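Local coordinates for protein peptidoglycan hydrolase FlgJ (Sphingomonas sp. A1, PDB 2ZYC) that probably hydrolyses glycosidic bonds of peptidoglycan so that the flagellar rod can be built through the periplasm, this chain being its C-terminal glycosyl hydrolase 73 part, at residues Q3-A8 / A29-E34; A24-A29 / H119-A124; T35-S40 / R150-A155; R87-Y92 / F96-D101. The protein carries 2 engineered substitutions. All coordinates share one frame; numbering follows the deposited sequence. Where two conformers were deposited one is given.

Interaction 1 of 4, residues Q3-A8 / A29-E34; sequences QAFVDA and AQAALE. With PO4 (phosphate ion), chain B.
Phe5 carries its whole side of this helix-helix contact, and it meets two alanines with the far end of its ring. Ring atom CZ lies 3.7 Å from Ala31 CB, which sits at the edge of the ring, near its plane. Next to it, Phe5 CE2 comes within 3.6 Å of the backbone atom Ala32 N and 4.0 Å of Ala32 CB. With CG anti to the backbone N (chi1 180°), the ring reaches straight out from helix 3-20 into the other helix. The two methyl groups are short enough for its outer corner to touch backbone as well as side chain. The backbones are 8.0 Å apart at their nearest CA atoms, Phe5 CA and Ala32 CA, and the one buried aromatic ring spans that distance.

The polar work is done at the start of the same helix. Gln3 N points at a phosphate ion, probably from the crystallisation liquor, and reaches its O4 at 2.9 Å with an angle of 158°. A helix N-terminus, where first-turn N-H groups lack acceptors within the helix, would favour such an anion, and Ala2 N and Arg152 NE also bind it. One turn on, Gln3 NE2 donates in its amide plane to the syn side of Asp7 OD1 at 2.8 Å, 33° out of the carboxylate plane. The same amide nitrogen also reaches Arg152 O, and Asp7 OD1 bonds to Ser156 OG, tying this turn to helix 147-156. On helix 24-35, Trp37 touches Ala32, and Ala29 packs on Val143 and Ile144 of helix 136-145.

Interaction 2 of 4, residues A24-A29 / H119-A124; sequences AHFLVA and HAFARA
Phe26 and Phe121 mark the nearest approach of the two helical backbones, their CA atoms 7.9 Å apart, and the side chains of both point into the space between. There they slide past each other in opposite directions. Phe121, its CG anti to the backbone N (chi1 167°), extends toward helix 24-35 and brings one ring face under the root of Phe26: Phe26 CB stands 4.0 Å from the centroid of the Phe121 ring, 21° off the normal, a CH-pi contact. Beyond that root the Phe26 ring runs back along its partner, so that Phe26 CD2 lies 3.5 Å from Phe121 CG and equally close to its CB. The planes meet at 44°, making this neither a stack nor an edge-to-face pair.

This buried aromatic pair joins helix 24-35 to helix 118-127 in the helical core of the domain, whose family belongs to the lysozyme clan. Leu27 crosses Phe121 at about a right angle near its CZ, a contact made less certain by the two conformers of the leucine. An alanine in place of Phe121 would remove the face under Phe26 CB and is likely to open a gap that lets the Phe26 ring turn.

Val112 flanks Phe121 from a loop, while Ile144 of helix 136-145 packs on Phe26. Away from the interface, Arg123 NH1 donates to His119 ND1 at 2.8 Å, nearly within the plane of both groups. His119 NE2 bonds to Asp138 OD1, so the imidazole is fixed at both nitrogens and joins helix 118-127 to helix 136-145.

Interaction 3 of 4, residues T35-S40 / R150-A155; sequences TGWGKS and RQRLMA. With PO4 (phosphate ion), chain B.
Arg152 and Trp37 meet because each has CG anti to its carbonyl carbon (chi1 -71° and -58°) and the arginine then runs extended from CG to NE past the CZ3 rim, bringing NH1 over the indole. This nitrogen hangs over the centre of one face, Arg152 NH1 being 3.3 Å from Trp37 CE2, and Arg152 CZ lies 4.3 Å from the centroid of the six-membered ring. This cation-pi pair is not flat: the guanidinium stands 67° from the ring plane, presenting an edge to it. Another edge serves the phosphate, where Arg152 NE donates to O1 at 3.0 Å, and NH2 adds a weak bond to O3.

Trp37 sits in a tightly turned loop. Gly36 closes helix 24-35 in a Schellman motif and opens a type I' turn to Lys39, while Thr35 OG1 accepts from Gly38 N at 3.0 Å in an ST motif. A leucine in place of Arg152 would probably leave the indole face without its cation and the phosphate without its side-chain donors. Trp37 also packs on Val6 and Ala32, so it lies between the start of helix 3-20, the end of helix 24-35 and Arg152 of helix 147-156.

Interaction 4 of 4, residues R87-Y92 / F96-D101; sequences RAYDSY and FQDYAD
Arg87 and Tyr89 both present edges to Asp98: the guanidinium meets the carboxylate near its own plane, and the tyrosine ring has Asp98 OD2 in plane beside its hydroxyl. The Phe96 ring likewise takes Tyr92 O at its edge, while Phe54 packs against it edge-to-face. Asp98 OD2 is gripped twice. Arg87 NH1 approaches on the syn side at 2.7 Å, in a salt bridge with an angle of 152°, and Tyr89 OH donates to the anti lone pair of the same oxygen at 2.5 Å. With CG anti to the backbone N (chi1 -170°), Asp98 reaches out from its helix between these donors. Two bonds on one oxygen hold the carboxylate's rotation. Arg87 NE turns to Lys57 O, so the guanidinium is pinned on another edge too.

At the start of the helix, Phe96 N donates to Tyr92 O at 2.8 Å, the first-turn bond of the helix, and Ser91 OG caps Gln94 N. This is a strand-to-helix junction with a serine N-cap, at which the second strand of the two-stranded antiparallel sheet is clamped to helix 92-105 by a salt bridge in this lysozyme-clan domain.

Overall arrangement
Helix 24-35 joins three of the contacts: interactions 1 and 2 share Ala29 on it, and interaction 3 begins where it ends. Interactions 1, 2 and 4 are buried, whereas interaction 3 lies at the surface. Their chemistry follows their place: the two helix-helix contacts are apolar and aromatic, interaction 3 sets a cation between an indole and an anion, and interaction 4 sets a salt bridge and a tyrosine hydroxyl where strand meets helix, in a largely buried contact. Interactions 1 and 3, with centres about 4 Å apart, touch the same phosphate. Tyr99 of interaction 4 packs near Phe121 of interaction 2. Interactions 3 and 4 do not touch, their centres being about 19 Å apart.

Interaction 1 of 4, residues Q3-A8 / A29-E34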
loop_
_atom_site.group_PDB
_atom_site.type_symbol
_atom_site.label_atom_id
_atom_site.label_comp_id
_atom_site.label_asym_id
_atom_site.label_seq_id
_atom_site.Cartn_x
_atom_site.Cartn_y
_atom_site.Cartn_z
ATOM N N GLN A 3 9.329 9.622 -7.816
ATOM C CA GLN A 3 9.369 8.774 -9.018
ATOM C C GLN A 3 9.971 7.394 -8.777
ATOM O O GLN A 3 9.443 6.381 -9.265
ATOM C CB GLN A 3 10.062 9.472 -10.205
ATOM C CG GLN A 3 9.947 8.683 -11.532
ATOM C CD GLN A 3 8.517 8.586 -12.034
ATOM O OE1 GLN A 3 7.799 9.586 -12.070
ATOM N NE2 GLN A 3 8.097 7.381 -12.425
ATOM N N ALA A 4 11.066 7.345 -8.018
ATOM C CA ALA A 4 11.729 6.077 -7.729
ATOM C C ALA A 4 10.839 5.175 -6.890
ATOM O O ALA A 4 10.880 3.953 -7.045
ATOM C CB ALA A 4 13.059 6.303 -7.030
ATOM N N PHE A 5 10.040 5.781 -6.014
ATOM C CA PHE A 5 9.058 5.027 -5.217
ATOM C C PHE A 5 8.070 4.296 -6.120
ATOM O O PHE A 5 7.862 3.084 -5.975
ATOM C CB PHE A 5 8.304 5.938 -4.252
ATOM C CG PHE A 5 7.287 5.211 -3.417
ATOM C CD1 PHE A 5 7.686 4.447 -2.325
ATOM C CD2 PHE A 5 5.939 5.272 -3.740
ATOM C CE1 PHE A 5 6.739 3.761 -1.545
ATOM C CE2 PHE A 5 4.991 4.596 -2.972
ATOM C CZ PHE A 5 5.399 3.841 -1.869
ATOM N N VAL A 6 7.474 5.043 -7.049
ATOM C CA VAL A 6 6.562 4.498 -8.065
ATOM C C VAL A 6 7.247 3.420 -8.918
ATOM O O VAL A 6 6.705 2.326 -9.083
ATOM C CB VAL A 6 5.989 5.630 -8.954
ATOM C CG1 VAL A 6 5.206 5.058 -10.132
ATOM C CG2 VAL A 6 5.105 6.558 -8.124
ATOM N N ASP A 7 8.436 3.725 -9.443
ATOM C CA ASP A 7 9.190 2.776 -10.269
ATOM C C ASP A 7 9.453 1.463 -9.527
ATOM O O ASP A 7 9.324 0.378 -10.103
ATOM C CB ASP A 7 10.530 3.375 -10.728
ATOM C CG ASP A 7 10.369 4.580 -11.657
ATOM O OD1 ASP A 7 9.267 4.801 -12.211
ATOM O OD2 ASP A 7 11.354 5.341 -11.807
ATOM N N ALA A 8 9.807 1.577 -8.249
ATOM C CA ALA A 8 10.138 0.436 -7.392
ATOM C C ALA A 8 8.917 -0.410 -7.036
ATOM O O ALA A 8 8.966 -1.639 -7.054
ATOM C CB ALA A 8 10.815 0.930 -6.119
ATOM N N ALA A 29 -0.965 3.720 -5.202
ATOM C CA ALA A 29 -1.575 4.873 -4.548
ATOM C C ALA A 29 -1.658 4.659 -3.051
ATOM O O ALA A 29 -1.290 5.540 -2.267
ATOM C CB ALA A 29 -2.953 5.154 -5.123
ATOM N N GLN A 30 -2.116 3.474 -2.654
ATOM C CA GLN A 30 -2.289 3.189 -1.236
ATOM C C GLN A 30 -0.963 3.252 -0.474
ATOM O O GLN A 30 -0.885 3.857 0.610
ATOM C CB GLN A 30 -2.974 1.848 -1.021
ATOM C CG GLN A 30 -3.436 1.674 0.432
ATOM C CD GLN A 30 -3.994 0.305 0.715
ATOM O OE1 GLN A 30 -4.006 -0.568 -0.154
ATOM N NE2 GLN A 30 -4.468 0.104 1.946
ATOM N N ALA A 31 0.068 2.643 -1.053
ATOM C CA ALA A 31 1.412 2.655 -0.468
ATOM C C ALA A 31 1.958 4.088 -0.377
ATOM O O ALA A 31 2.576 4.457 0.624
ATOM C CB ALA A 31 2.337 1.775 -1.271
ATOM N N ALA A 32 1.721 4.875 -1.423
ATOM C CA ALA A 32 2.099 6.291 -1.461
ATOM C C ALA A 32 1.426 7.099 -0.346
ATOM O O ALA A 32 2.073 7.905 0.324
ATOM C CB ALA A 32 1.762 6.896 -2.813
ATOM N N LEU A 33 0.124 6.894 -0.165
ATOM C CA LEU A 33 -0.612 7.603 0.875
ATOM C C LEU A 33 -0.056 7.236 2.255
ATOM O O LEU A 33 0.153 8.111 3.111
ATOM C CB LEU A 33 -2.106 7.271 0.791
ATOM C CG LEU A 33 -3.008 7.949 1.837
ATOM C CD1 LEU A 33 -2.911 9.470 1.726
ATOM C CD2 LEU A 33 -4.445 7.491 1.660
ATOM N N GLU A 34 0.199 5.943 2.452
ATOM C CA GLU A 34 0.653 5.435 3.748
ATOM C C GLU A 34 2.035 5.924 4.165
ATOM O O GLU A 34 2.312 6.076 5.353
ATOM C CB GLU A 34 0.610 3.901 3.782
ATOM C CG GLU A 34 -0.801 3.328 3.854
ATOM C CD GLU A 34 -1.629 3.938 4.984
ATOM O OE1 GLU A 34 -1.114 4.035 6.119
ATOM O OE2 GLU A 34 -2.798 4.309 4.738
HETATM P P PO4 B . 9.076 13.329 -8.352
HETATM O O1 PO4 B . 8.000 12.856 -9.303
HETATM O O2 PO4 B . 9.627 14.640 -8.867
HETATM O O3 PO4 B . 8.463 13.566 -6.992
HETATM O O4 PO4 B . 10.188 12.311 -8.232
#

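Interaction 2 of 4, residues A24-A29 / H119-A124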
loop_
_atom_site.group_PDB
_atom_site.type_symbol
_atom_site.label_atom_id
_atom_site.label_comp_id
_atom_site.label_asym_id
_atom_site.label_seq_id
_atom_site.Cartn_x
_atom_site.Cartn_y
_atom_site.Cartn_z
ATOM N N ALA A 24 -3.308 -2.246 -10.643
ATOM C CA ALA A 24 -2.028 -2.079 -9.954
ATOM C C ALA A 24 -1.847 -0.702 -9.311
ATOM O O ALA A 24 -1.337 -0.598 -8.194
ATOM C CB ALA A 24 -0.866 -2.388 -10.895
ATOM N N HIS A 25 -2.283 0.353 -9.998
ATOM C CA HIS A 25 -2.077 1.701 -9.471
ATOM C C HIS A 25 -2.884 1.983 -8.202
ATOM O O HIS A 25 -2.544 2.904 -7.453
ATOM C CB HIS A 25 -2.296 2.775 -10.547
ATOM C CG HIS A 25 -3.730 3.080 -10.848
ATOM N ND1 HIS A 25 -4.564 2.193 -11.495
ATOM C CD2 HIS A 25 -4.457 4.204 -10.649
ATOM C CE1 HIS A 25 -5.751 2.749 -11.655
ATOM N NE2 HIS A 25 -5.714 3.968 -11.148
ATOM N N PHE A 26 -3.939 1.198 -7.958
ATOM C CA PHE A 26 -4.676 1.317 -6.680
ATOM C C PHE A 26 -3.737 1.013 -5.509
ATOM O O PHE A 26 -3.779 1.689 -4.473
ATOM C CB PHE A 26 -5.876 0.357 -6.610
ATOM C CG PHE A 26 -7.078 0.790 -7.418
ATOM C CD1 PHE A 26 -6.984 1.768 -8.404
ATOM C CD2 PHE A 26 -8.313 0.179 -7.201
ATOM C CE1 PHE A 26 -8.104 2.152 -9.144
ATOM C CE2 PHE A 26 -9.432 0.546 -7.950
ATOM C CZ PHE A 26 -9.318 1.534 -8.925
ATOM N N LEU A 27 -2.895 -0.002 -5.684
ATOM C CA LEU A 27 -1.963 -0.427 -4.638
ATOM C C LEU A 27 -0.762 0.510 -4.511
ATOM O O LEU A 27 -0.267 0.745 -3.404
ATOM C CB LEU A 27 -1.512 -1.875 -4.870
ATOM C CG LEU A 27 -2.626 -2.930 -4.838
ATOM C CD1 LEU A 27 -2.040 -4.307 -5.053
ATOM C CD2 LEU A 27 -3.416 -2.889 -3.529
ATOM N N VAL A 28 -0.298 1.037 -5.643
ATOM C CA VAL A 28 0.755 2.063 -5.650
ATOM C C VAL A 28 0.267 3.306 -4.903
ATOM O O VAL A 28 0.989 3.863 -4.069
ATOM C CB VAL A 28 1.180 2.457 -7.087
ATOM C CG1 VAL A 28 2.187 3.629 -7.052
ATOM C CG2 VAL A 28 1.773 1.244 -7.831
ATOM N N ALA A 29 -0.965 3.720 -5.202
ATOM C CA ALA A 29 -1.575 4.873 -4.548
ATOM C C ALA A 29 -1.658 4.659 -3.051
ATOM O O ALA A 29 -1.290 5.540 -2.267
ATOM C CB ALA A 29 -2.953 5.154 -5.123
ATOM N N HIS A 119 -12.602 4.874 -5.191
ATOM C CA HIS A 119 -13.375 5.084 -3.969
ATOM C C HIS A 119 -14.015 3.784 -3.481
ATOM O O HIS A 119 -13.998 3.504 -2.281
ATOM C CB HIS A 119 -14.428 6.183 -4.151
ATOM C CG HIS A 119 -14.900 6.778 -2.862
ATOM N ND1 HIS A 119 -15.944 6.248 -2.133
ATOM C CD2 HIS A 119 -14.456 7.848 -2.159
ATOM C CE1 HIS A 119 -16.131 6.973 -1.045
ATOM N NE2 HIS A 119 -15.237 7.947 -1.034
ATOM N N ALA A 120 -14.561 2.995 -4.413
ATOM C CA ALA A 120 -15.152 1.689 -4.091
ATOM C C ALA A 120 -14.111 0.773 -3.439
ATOM O O ALA A 120 -14.393 0.088 -2.439
ATOM C CB ALA A 120 -15.711 1.033 -5.356
ATOM N N PHE A 121 -12.913 0.776 -4.022
ATOM C CA PHE A 121 -11.784 -0.002 -3.520
ATOM C C PHE A 121 -11.435 0.426 -2.092
ATOM O O PHE A 121 -11.306 -0.403 -1.196
ATOM C CB PHE A 121 -10.586 0.158 -4.475
ATOM C CG PHE A 121 -9.277 -0.329 -3.917
ATOM C CD1 PHE A 121 -9.015 -1.691 -3.802
ATOM C CD2 PHE A 121 -8.293 0.583 -3.529
ATOM C CE1 PHE A 121 -7.793 -2.142 -3.286
ATOM C CE2 PHE A 121 -7.070 0.145 -3.020
ATOM C CZ PHE A 121 -6.823 -1.230 -2.894
ATOM N N ALA A 122 -11.303 1.729 -1.890
ATOM C CA ALA A 122 -10.955 2.253 -0.575
ATOM C C ALA A 122 -12.032 1.944 0.458
ATOM O O ALA A 122 -11.722 1.551 1.572
ATOM C CB ALA A 122 -10.678 3.750 -0.659
ATOM N N ARG A 123 -13.298 2.099 0.074
ATOM C CA ARG A 123 -14.420 1.727 0.947
ATOM C C ARG A 123 -14.362 0.252 1.353
ATOM O O ARG A 123 -14.636 -0.080 2.504
ATOM C CB ARG A 123 -15.765 2.047 0.284
ATOM C CG ARG A 123 -16.067 3.543 0.129
ATOM C CD ARG A 123 -17.526 3.824 -0.292
ATOM N NE ARG A 123 -18.038 2.908 -1.320
ATOM C CZ ARG A 123 -18.075 3.157 -2.628
ATOM N NH1 ARG A 123 -17.615 4.299 -3.121
ATOM N NH2 ARG A 123 -18.565 2.246 -3.456
ATOM N N ALA A 124 -13.992 -0.619 0.408
ATOM C CA ALA A 124 -13.862 -2.062 0.682
ATOM C C ALA A 124 -12.760 -2.356 1.706
ATOM O O ALA A 124 -12.927 -3.215 2.575
ATOM C CB ALA A 124 -13.635 -2.854 -0.609
#

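Interaction 3 of 4, residues T35-S40 / R150-A155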
loop_
_atom_site.group_PDB
_atom_site.type_symbol
_atom_site.label_atom_id
_atom_site.label_comp_id
_atom_site.label_asym_id
_atom_site.label_seq_id
_atom_site.Cartn_x
_atom_site.Cartn_y
_atom_site.Cartn_z
ATOM N N THR A 35 2.896 6.187 3.191
ATOM C CA THR A 35 4.297 6.466 3.495
ATOM C C THR A 35 4.794 7.789 2.921
ATOM O O THR A 35 6.000 8.009 2.868
ATOM C CB THR A 35 5.226 5.347 2.963
ATOM O OG1 THR A 35 5.111 5.272 1.539
ATOM C CG2 THR A 35 4.898 4.003 3.591
ATOM N N GLY A 36 3.874 8.654 2.497
ATOM C CA GLY A 36 4.239 9.924 1.863
ATOM C C GLY A 36 5.150 9.678 0.680
ATOM O O GLY A 36 6.267 10.210 0.618
ATOM N N TRP A 37 4.688 8.832 -0.241
ATOM C CA TRP A 37 5.468 8.453 -1.424
ATOM C C TRP A 37 6.866 7.960 -1.041
ATOM O O TRP A 37 7.864 8.342 -1.659
ATOM C CB TRP A 37 5.542 9.621 -2.426
ATOM C CG TRP A 37 4.210 10.112 -2.890
ATOM C CD1 TRP A 37 3.413 11.028 -2.266
ATOM C CD2 TRP A 37 3.517 9.723 -4.082
ATOM N NE1 TRP A 37 2.258 11.224 -2.982
ATOM C CE2 TRP A 37 2.299 10.445 -4.108
ATOM C CE3 TRP A 37 3.802 8.831 -5.130
ATOM C CZ2 TRP A 37 1.360 10.300 -5.137
ATOM C CZ3 TRP A 37 2.869 8.693 -6.159
ATOM C CH2 TRP A 37 1.663 9.425 -6.153
ATOM N N GLY A 38 6.933 7.130 -0.001
ATOM C CA GLY A 38 8.186 6.559 0.478
ATOM C C GLY A 38 8.929 7.351 1.549
ATOM O O GLY A 38 9.815 6.810 2.203
ATOM N N LYS A 39 8.557 8.614 1.745
ATOM C CA LYS A 39 9.293 9.519 2.648
ATOM C C LYS A 39 9.211 9.183 4.146
ATOM O O LYS A 39 10.134 9.514 4.902
ATOM C CB LYS A 39 8.861 10.977 2.427
ATOM C CG LYS A 39 9.342 11.602 1.116
ATOM C CD LYS A 39 8.876 13.057 0.976
ATOM C CE LYS A 39 7.467 13.168 0.356
ATOM N NZ LYS A 39 7.470 13.035 -1.141
ATOM N N SER A 40 8.120 8.545 4.577
ATOM C CA SER A 40 7.875 8.322 6.014
ATOM C C SER A 40 7.609 6.861 6.407
ATOM O O SER A 40 6.785 6.570 7.288
ATOM C CB SER A 40 6.753 9.234 6.528
ATOM O OG SER A 40 5.483 8.773 6.110
ATOM N N ARG A 150 -0.942 9.930 -11.836
ATOM C CA ARG A 150 -1.029 9.716 -13.285
ATOM C C ARG A 150 0.286 10.040 -14.014
ATOM O O ARG A 150 0.776 9.231 -14.803
ATOM C CB ARG A 150 -2.186 10.518 -13.877
ATOM C CG ARG A 150 -2.447 10.252 -15.353
ATOM C CD ARG A 150 -3.882 10.631 -15.755
ATOM N NE ARG A 150 -4.434 11.737 -14.963
ATOM C CZ ARG A 150 -5.345 11.599 -13.994
ATOM N NH1 ARG A 150 -5.829 10.399 -13.681
ATOM N NH2 ARG A 150 -5.772 12.667 -13.329
ATOM N N GLN A 151 0.861 11.207 -13.728
ATOM C CA GLN A 151 2.108 11.657 -14.359
ATOM C C GLN A 151 3.272 10.714 -14.047
ATOM O O GLN A 151 4.091 10.396 -14.915
ATOM C CB GLN A 151 2.445 13.079 -13.905
ATOM C CG GLN A 151 1.473 14.144 -14.421
ATOM C CD GLN A 151 1.637 15.493 -13.733
ATOM O OE1 GLN A 151 2.514 15.680 -12.886
ATOM N NE2 GLN A 151 0.783 16.444 -14.097
ATOM N N ARG A 152 3.344 10.277 -12.793
ATOM C CA ARG A 152 4.410 9.371 -12.371
ATOM C C ARG A 152 4.272 7.977 -12.990
ATOM O O ARG A 152 5.269 7.350 -13.335
ATOM C CB ARG A 152 4.492 9.298 -10.845
ATOM C CG ARG A 152 5.033 10.591 -10.250
ATOM C CD ARG A 152 4.923 10.622 -8.744
ATOM N NE ARG A 152 5.406 11.907 -8.241
ATOM C CZ ARG A 152 4.876 12.565 -7.215
ATOM N NH1 ARG A 152 3.830 12.073 -6.562
ATOM N NH2 ARG A 152 5.394 13.728 -6.850
ATOM N N LEU A 153 3.039 7.502 -13.147
ATOM C CA LEU A 153 2.826 6.214 -13.815
ATOM C C LEU A 153 3.261 6.278 -15.280
ATOM O O LEU A 153 3.908 5.358 -15.775
ATOM C CB LEU A 153 1.374 5.745 -13.693
ATOM C CG LEU A 153 0.851 5.389 -12.290
ATOM C CD1 LEU A 153 -0.669 5.235 -12.321
ATOM C CD2 LEU A 153 1.519 4.135 -11.741
ATOM N N MET A 154 2.904 7.365 -15.962
ATOM C CA MET A 154 3.317 7.584 -17.351
ATOM C C MET A 154 4.839 7.629 -17.467
ATOM O O MET A 154 5.434 6.965 -18.321
ATOM C CB MET A 154 2.718 8.884 -17.882
ATOM C CG MET A 154 1.221 8.828 -18.102
ATOM S SD MET A 154 0.566 10.449 -18.512
ATOM C CE MET A 154 1.541 10.888 -19.954
ATOM N N ALA A 155 5.469 8.412 -16.587
ATOM C CA ALA A 155 6.927 8.516 -16.556
ATOM C C ALA A 155 7.597 7.171 -16.309
ATOM O O ALA A 155 8.680 6.926 -16.825
ATOM C CB ALA A 155 7.382 9.531 -15.502
HETATM P P PO4 B . 9.076 13.329 -8.352
HETATM O O1 PO4 B . 8.000 12.856 -9.303
HETATM O O2 PO4 B . 9.627 14.640 -8.867
HETATM O O3 PO4 B . 8.463 13.566 -6.992
HETATM O O4 PO4 B . 10.188 12.311 -8.232
HETATM O O HOH W 1 5.418 14.174 -3.511
#

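Interaction 4 of 4, residues R87-Y92 / F96-D101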
loop_
_atom_site.group_PDB
_atom_site.type_symbol
_atom_site.label_atom_id
_atom_site.label_comp_id
_atom_site.label_asym_id
_atom_site.label_seq_id
_atom_site.Cartn_x
_atom_site.Cartn_y
_atom_site.Cartn_z
ATOM N N ARG A 87 4.912 -5.065 11.548
ATOM C CA ARG A 87 5.609 -6.103 10.800
ATOM C C ARG A 87 6.836 -5.511 10.110
ATOM O O ARG A 87 6.840 -4.335 9.746
ATOM C CB ARG A 87 4.671 -6.727 9.768
ATOM C CG ARG A 87 3.392 -7.280 10.390
ATOM C CD ARG A 87 2.532 -8.012 9.362
ATOM N NE ARG A 87 1.264 -8.446 9.951
ATOM C CZ ARG A 87 0.390 -9.252 9.357
ATOM N NH1 ARG A 87 0.637 -9.736 8.156
ATOM N NH2 ARG A 87 -0.743 -9.581 9.972
ATOM N N ALA A 88 7.878 -6.320 9.967
ATOM C CA ALA A 88 9.047 -5.934 9.167
ATOM C C ALA A 88 9.404 -7.046 8.199
ATOM O O ALA A 88 9.207 -8.238 8.492
ATOM C CB ALA A 88 10.237 -5.584 10.063
ATOM N N TYR A 89 9.938 -6.652 7.046
ATOM C CA TYR A 89 10.160 -7.574 5.943
ATOM C C TYR A 89 11.591 -7.436 5.433
ATOM O O TYR A 89 12.310 -6.536 5.853
ATOM C CB TYR A 89 9.185 -7.268 4.807
ATOM C CG TYR A 89 7.730 -7.243 5.220
ATOM C CD1 TYR A 89 7.016 -8.432 5.396
ATOM C CD2 TYR A 89 7.072 -6.029 5.438
ATOM C CE1 TYR A 89 5.660 -8.412 5.764
ATOM C CE2 TYR A 89 5.726 -5.991 5.808
ATOM C CZ TYR A 89 5.031 -7.189 5.969
ATOM O OH TYR A 89 3.706 -7.138 6.332
ATOM N N ASP A 90 11.980 -8.322 4.516
ATOM C CA ASP A 90 13.311 -8.286 3.904
ATOM C C ASP A 90 13.351 -7.479 2.602
ATOM O O ASP A 90 14.438 -7.208 2.082
ATOM C CB ASP A 90 13.824 -9.704 3.627
ATOM C CG ASP A 90 13.771 -10.609 4.848
ATOM O OD1 ASP A 90 14.112 -10.159 5.967
ATOM O OD2 ASP A 90 13.397 -11.787 4.674
ATOM N N SER A 91 12.177 -7.100 2.088
ATOM C CA SER A 91 12.037 -6.392 0.811
ATOM C C SER A 91 10.619 -5.851 0.596
ATOM O O SER A 91 9.684 -6.281 1.273
ATOM C CB SER A 91 12.381 -7.327 -0.354
ATOM O OG SER A 91 11.466 -8.414 -0.414
ATOM N N TYR A 92 10.458 -4.927 -0.358
ATOM C CA TYR A 92 9.119 -4.516 -0.820
ATOM C C TYR A 92 8.339 -5.701 -1.385
ATOM O O TYR A 92 7.134 -5.832 -1.150
ATOM C CB TYR A 92 9.192 -3.402 -1.880
ATOM C CG TYR A 92 9.546 -2.022 -1.353
ATOM C CD1 TYR A 92 9.377 -1.688 -0.005
ATOM C CD2 TYR A 92 10.024 -1.037 -2.223
ATOM C CE1 TYR A 92 9.702 -0.409 0.468
ATOM C CE2 TYR A 92 10.339 0.238 -1.767
ATOM C CZ TYR A 92 10.175 0.550 -0.432
ATOM O OH TYR A 92 10.500 1.819 -0.003
ATOM N N PHE A 96 4.675 -6.722 -0.131
ATOM C CA PHE A 96 3.536 -6.850 -1.039
ATOM C C PHE A 96 2.917 -8.247 -1.005
ATOM O O PHE A 96 1.696 -8.385 -1.074
ATOM C CB PHE A 96 3.930 -6.466 -2.477
ATOM C CG PHE A 96 3.790 -5.003 -2.762
ATOM C CD1 PHE A 96 2.570 -4.483 -3.190
ATOM C CD2 PHE A 96 4.863 -4.140 -2.588
ATOM C CE1 PHE A 96 2.429 -3.121 -3.461
ATOM C CE2 PHE A 96 4.733 -2.782 -2.860
ATOM C CZ PHE A 96 3.513 -2.273 -3.287
ATOM N N GLN A 97 3.750 -9.280 -0.896
ATOM C CA GLN A 97 3.271 -10.665 -0.808
ATOM C C GLN A 97 2.424 -10.854 0.453
ATOM O O GLN A 97 1.368 -11.487 0.420
ATOM C CB GLN A 97 4.446 -11.659 -0.823
ATOM C CG GLN A 97 5.163 -11.770 -2.180
ATOM C CD GLN A 97 6.435 -12.618 -2.153
ATOM O OE1 GLN A 97 7.005 -12.896 -1.096
ATOM N NE2 GLN A 97 6.894 -13.018 -3.335
ATOM N N ASP A 98 2.901 -10.298 1.566
ATOM C CA ASP A 98 2.175 -10.397 2.841
ATOM C C ASP A 98 0.846 -9.636 2.778
ATOM O O ASP A 98 -0.173 -10.109 3.285
ATOM C CB ASP A 98 3.042 -9.913 4.006
ATOM C CG ASP A 98 2.426 -10.232 5.364
ATOM O OD1 ASP A 98 1.905 -11.361 5.547
ATOM O OD2 ASP A 98 2.459 -9.344 6.239
ATOM N N TYR A 99 0.858 -8.469 2.133
ATOM C CA TYR A 99 -0.350 -7.674 1.895
ATOM C C TYR A 99 -1.343 -8.464 1.041
ATOM O O TYR A 99 -2.545 -8.519 1.328
ATOM C CB TYR A 99 0.014 -6.363 1.180
ATOM C CG TYR A 99 -1.175 -5.528 0.754
ATOM C CD1 TYR A 99 -1.700 -4.555 1.600
ATOM C CD2 TYR A 99 -1.778 -5.714 -0.493
ATOM C CE1 TYR A 99 -2.791 -3.782 1.223
ATOM C CE2 TYR A 99 -2.881 -4.944 -0.878
ATOM C CZ TYR A 99 -3.375 -3.981 -0.013
ATOM O OH TYR A 99 -4.458 -3.215 -0.371
ATOM N N ALA A 100 -0.827 -9.077 -0.020
ATOM C CA ALA A 100 -1.654 -9.876 -0.942
ATOM C C ALA A 100 -2.324 -11.050 -0.223
ATOM O O ALA A 100 -3.478 -11.373 -0.484
ATOM C CB ALA A 100 -0.821 -10.383 -2.094
ATOM N N ASP A 101 -1.579 -11.684 0.675
ATOM C CA ASP A 101 -2.104 -12.780 1.492
ATOM C C ASP A 101 -3.251 -12.288 2.382
ATOM O O ASP A 101 -4.332 -12.882 2.405
ATOM C CB ASP A 101 -0.967 -13.384 2.330
ATOM C CG ASP A 101 -1.424 -14.554 3.203
ATOM O OD1 ASP A 101 -2.276 -15.368 2.758
ATOM O OD2 ASP A 101 -0.922 -14.657 4.344
#